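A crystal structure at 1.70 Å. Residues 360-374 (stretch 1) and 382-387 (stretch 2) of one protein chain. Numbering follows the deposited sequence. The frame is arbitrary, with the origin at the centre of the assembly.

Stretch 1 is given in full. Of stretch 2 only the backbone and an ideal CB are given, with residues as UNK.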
# COMPACT_ATOMS: atom_id res chain seq x y z
N LEU A 360 10.93 0.44 -11.00
CA LEU A 360 9.61 -0.15 -11.18
C LEU A 360 9.11 0.11 -12.60
O LEU A 360 8.52 -0.76 -13.24
CB LEU A 360 8.60 0.46 -10.19
CG LEU A 360 7.12 0.20 -10.51
CD1 LEU A 360 6.80 -1.28 -10.33
CD2 LEU A 360 6.24 1.07 -9.60
N PHE A 361 9.36 1.32 -13.09
CA PHE A 361 8.91 1.71 -14.42
C PHE A 361 9.83 1.33 -15.58
O PHE A 361 9.63 1.77 -16.71
CB PHE A 361 8.59 3.20 -14.46
CG PHE A 361 7.25 3.56 -13.88
CD1 PHE A 361 7.15 4.24 -12.67
CD2 PHE A 361 6.08 3.20 -14.54
CE1 PHE A 361 5.90 4.57 -12.13
CE2 PHE A 361 4.83 3.52 -14.01
CZ PHE A 361 4.74 4.21 -12.81
N GLY A 362 10.85 0.53 -15.30
CA GLY A 362 11.72 0.08 -16.37
C GLY A 362 10.95 -1.02 -17.08
O GLY A 362 9.85 -1.38 -16.64
N ASP A 363 11.49 -1.54 -18.18
CA ASP A 363 10.82 -2.63 -18.88
C ASP A 363 11.84 -3.59 -19.48
O ASP A 363 13.00 -3.59 -19.07
CB ASP A 363 9.88 -2.09 -19.98
CG ASP A 363 10.59 -1.28 -21.04
OD1 ASP A 363 11.84 -1.27 -21.08
OD2 ASP A 363 9.89 -0.65 -21.86
N ALA A 364 11.41 -4.40 -20.43
CA ALA A 364 12.28 -5.38 -21.05
C ALA A 364 13.55 -4.78 -21.65
O ALA A 364 14.56 -5.48 -21.80
CB ALA A 364 11.52 -6.16 -22.13
N THR A 365 13.51 -3.50 -21.99
CA THR A 365 14.66 -2.83 -22.58
C THR A 365 15.48 -1.99 -21.61
O THR A 365 16.70 -2.15 -21.52
CB THR A 365 14.25 -1.89 -23.74
OG1 THR A 365 13.40 -0.84 -23.24
CG2 THR A 365 13.51 -2.66 -24.80
N ALA A 366 14.81 -1.10 -20.88
CA ALA A 366 15.49 -0.22 -19.94
C ALA A 366 15.34 -0.66 -18.49
O ALA A 366 14.25 -1.01 -18.05
CB ALA A 366 14.98 1.21 -20.10
N LYS A 367 16.44 -0.62 -17.75
CA LYS A 367 16.42 -1.01 -16.35
C LYS A 367 15.52 -0.06 -15.56
O LYS A 367 14.89 -0.46 -14.58
CB LYS A 367 17.83 -0.99 -15.76
CG LYS A 367 17.86 -1.36 -14.28
CD LYS A 367 19.27 -1.32 -13.72
CE LYS A 367 19.28 -1.71 -12.25
NZ LYS A 367 20.66 -1.69 -11.67
N ALA A 368 15.47 1.20 -15.98
CA ALA A 368 14.65 2.19 -15.29
C ALA A 368 14.18 3.26 -16.25
O ALA A 368 14.77 3.46 -17.31
CB ALA A 368 15.44 2.81 -14.14
N LYS A 369 13.11 3.96 -15.87
CA LYS A 369 12.56 5.04 -16.69
C LYS A 369 12.01 6.16 -15.82
O LYS A 369 11.81 5.99 -14.62
CB LYS A 369 11.41 4.53 -17.56
CG LYS A 369 11.76 3.55 -18.67
CD LYS A 369 10.53 3.29 -19.53
CE LYS A 369 10.78 2.26 -20.62
NZ LYS A 369 9.57 2.03 -21.46
N HIS A 370 11.78 7.31 -16.44
CA HIS A 370 11.17 8.42 -15.73
C HIS A 370 9.68 8.19 -15.91
O HIS A 370 9.27 7.41 -16.77
CB HIS A 370 11.58 9.75 -16.36
CG HIS A 370 13.01 10.12 -16.13
ND1 HIS A 370 13.54 10.28 -14.87
CD2 HIS A 370 14.03 10.34 -17.00
CE1 HIS A 370 14.83 10.58 -14.97
NE2 HIS A 370 15.14 10.62 -16.25
N PHE A 371 8.86 8.85 -15.09
CA PHE A 371 7.42 8.69 -15.18
C PHE A 371 6.70 10.03 -15.00
O PHE A 371 5.51 10.08 -14.70
CB PHE A 371 6.92 7.65 -14.17
CG PHE A 371 7.51 7.79 -12.80
CD1 PHE A 371 6.83 8.47 -11.79
CD2 PHE A 371 8.75 7.22 -12.50
CE1 PHE A 371 7.37 8.57 -10.51
CE2 PHE A 371 9.30 7.32 -11.22
CZ PHE A 371 8.61 8.00 -10.22
N THR A 372 7.46 11.10 -15.19
CA THR A 372 6.95 12.47 -15.09
C THR A 372 7.66 13.28 -16.17
O THR A 372 8.84 13.04 -16.46
CB THR A 372 7.25 13.11 -13.72
OG1 THR A 372 8.67 13.22 -13.53
CG2 THR A 372 6.65 12.28 -12.60
N ALA A 373 6.96 14.23 -16.76
CA ALA A 373 7.54 15.06 -17.80
C ALA A 373 8.72 15.86 -17.25
O ALA A 373 9.74 16.03 -17.92
CB ALA A 373 6.48 16.01 -18.37
N LEU A 374 8.58 16.34 -16.02
CA LEU A 374 9.64 17.13 -15.39
C LEU A 374 10.99 16.42 -15.33
O LEU A 374 12.01 16.97 -15.75
CB LEU A 374 9.22 17.52 -13.97
CG LEU A 374 10.29 18.27 -13.18
CD1 LEU A 374 10.32 19.71 -13.63
CD2 LEU A 374 9.98 18.19 -11.70
N UNK A 382 20.85 9.30 -19.91
CA UNK A 382 20.06 8.91 -21.07
C UNK A 382 18.86 8.16 -20.52
O UNK A 382 19.02 7.23 -19.74
CB UNK A 382 20.86 8.06 -22.06
N UNK A 383 17.65 8.56 -20.91
CA UNK A 383 16.46 7.91 -20.38
C UNK A 383 15.21 8.00 -21.25
O UNK A 383 15.09 8.86 -22.13
CB UNK A 383 16.14 8.51 -19.01
N UNK A 384 14.27 7.11 -20.96
CA UNK A 384 12.99 7.05 -21.65
C UNK A 384 11.90 7.38 -20.64
O UNK A 384 12.09 7.19 -19.44
CB UNK A 384 12.76 5.68 -22.29
N UNK A 385 10.76 7.86 -21.14
CA UNK A 385 9.62 8.18 -20.29
C UNK A 385 8.65 7.01 -20.40
O UNK A 385 8.30 6.59 -21.50
CB UNK A 385 8.96 9.50 -20.69
N UNK A 386 8.22 6.48 -19.26
CA UNK A 386 7.30 5.35 -19.25
C UNK A 386 5.97 5.66 -19.95
O UNK A 386 5.52 6.81 -19.99
CB UNK A 386 7.03 4.92 -17.81
N UNK A 387 5.36 4.62 -20.50
CA UNK A 387 4.08 4.72 -21.20
C UNK A 387 3.01 5.35 -20.30
O UNK A 387 2.77 4.88 -19.19
CB UNK A 387 3.63 3.34 -21.67

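The two stretches meet through a single bridge centred on His370. Its N donates to the backbone O of position 384 at 3.0 Å, and its O accepts from the backbone N of position 386 at 2.9 Å, with nearly straight geometry in the second bond. These bonds use main-chain atoms alone, so they hold the backbone around 384 to 386 in place without dictating the side chains there.

Position 382 lies beyond the reach of stretch 1. Its CA-to-CB bond points away, and no atom of stretch 1 comes within 5.5 Å of the ideal CB. Almost any residue would suit, and the deposited one is Thr382, which makes no contact here.

Position 383 is different. Its backbone is extended (phi/psi -156/161), and CA-to-CB points toward stretch 1, where the ideal CB sits a tight 3.4 Å from CD2 of His370. Little space remains in that direction, so a small residue fits most simply; a larger one would have to steer its further atoms past the imidazole. The residue is Ala383, whose CB packs obliquely against the ring, 3.5 Å from His370 CD2.

At position 384 the CB points sideways, its ideal position 4.3 Å from Lys369 CD and 5.4 Å from Ala366 CB. Stretch 1 offers a mixed surface: the aliphatic part of Lys369, the methyl of Ala366 and the hydroxyl of Thr365. A long side chain with a polar end could lie along it, so Gln or Glu, and less readily Arg because of the nearby lysine charge, are reasonable; an apolar chain such as Met could use the aliphatic part of Lys369 but not the polar groups. The residue is Gln384. With chi1 m and chi2 t it extends until NE2 is 3.8 Å from Ala366 CB and 3.7 Å from Thr365 OG1, a contact rather than a hydrogen bond. OE1 makes a weak hydrogen bond to a water that also accepts from Lys369 NZ, while a second water links the backbone N of Gln384 to Ala368 O.

Position 385 directs its CB away, 4.5 Å from His370 O in the ideal geometry. A short side chain here would not reach the backbone of Phe371 and Thr372, whereas a branched or flexible apolar one could curl back; Leu, Ile or Met would serve. The residue is Leu385, with chi1 t and chi2 p. Its CD1 returns to 3.6 Å from Thr372 N and 3.8 Å from Phe371 CA.

Position 386 points toward stretch 1 into a confined site: the ideal CB is 3.5 Å from His370 O, 3.8 Å from Phe361 CD2 and 4.2 Å from Lys369 CD. A small apolar residue is the natural choice. Ala386 places its methyl 3.8 Å from Phe361 CD2, and its CA lies 3.8 Å from Lys369 CD. The lysine's amine passes onward to a salt bridge, Lys369 NZ to Asp363 OD2 at 2.7 Å.

Position 387 sets its CB sideways, with no atom of stretch 1 within 5.5 Å, so many residues, polar ones included, would suit. Asp387 stands at the N-cap position before a helix, its side chain capping a backbone N just past the stretch.

Stretch 2 382-387: TAQLAD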
# COMPACT_ATOMS: atom_id res chain seq x y z
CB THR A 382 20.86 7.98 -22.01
OG1 THR A 382 22.03 8.66 -22.46
CG2 THR A 382 20.02 7.58 -23.21
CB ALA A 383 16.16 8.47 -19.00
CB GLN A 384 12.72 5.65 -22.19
CG GLN A 384 13.69 5.13 -23.23
CD GLN A 384 13.35 3.71 -23.65
OE1 GLN A 384 12.25 3.44 -24.14
NE2 GLN A 384 14.29 2.79 -23.46
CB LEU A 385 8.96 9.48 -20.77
CG LEU A 385 7.66 9.94 -20.10
CD1 LEU A 385 7.90 10.25 -18.62
CD2 LEU A 385 7.14 11.17 -20.82
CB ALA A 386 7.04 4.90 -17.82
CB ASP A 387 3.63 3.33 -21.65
CG ASP A 387 2.32 3.36 -22.40
OD1 ASP A 387 2.30 3.84 -23.55
OD2 ASP A 387 1.31 2.90 -21.83
O HOH W 1 15.20 4.82 -19.57
O HOH W 2 6.81 1.96 -20.43
O HOH W 3 9.15 4.38 -22.96
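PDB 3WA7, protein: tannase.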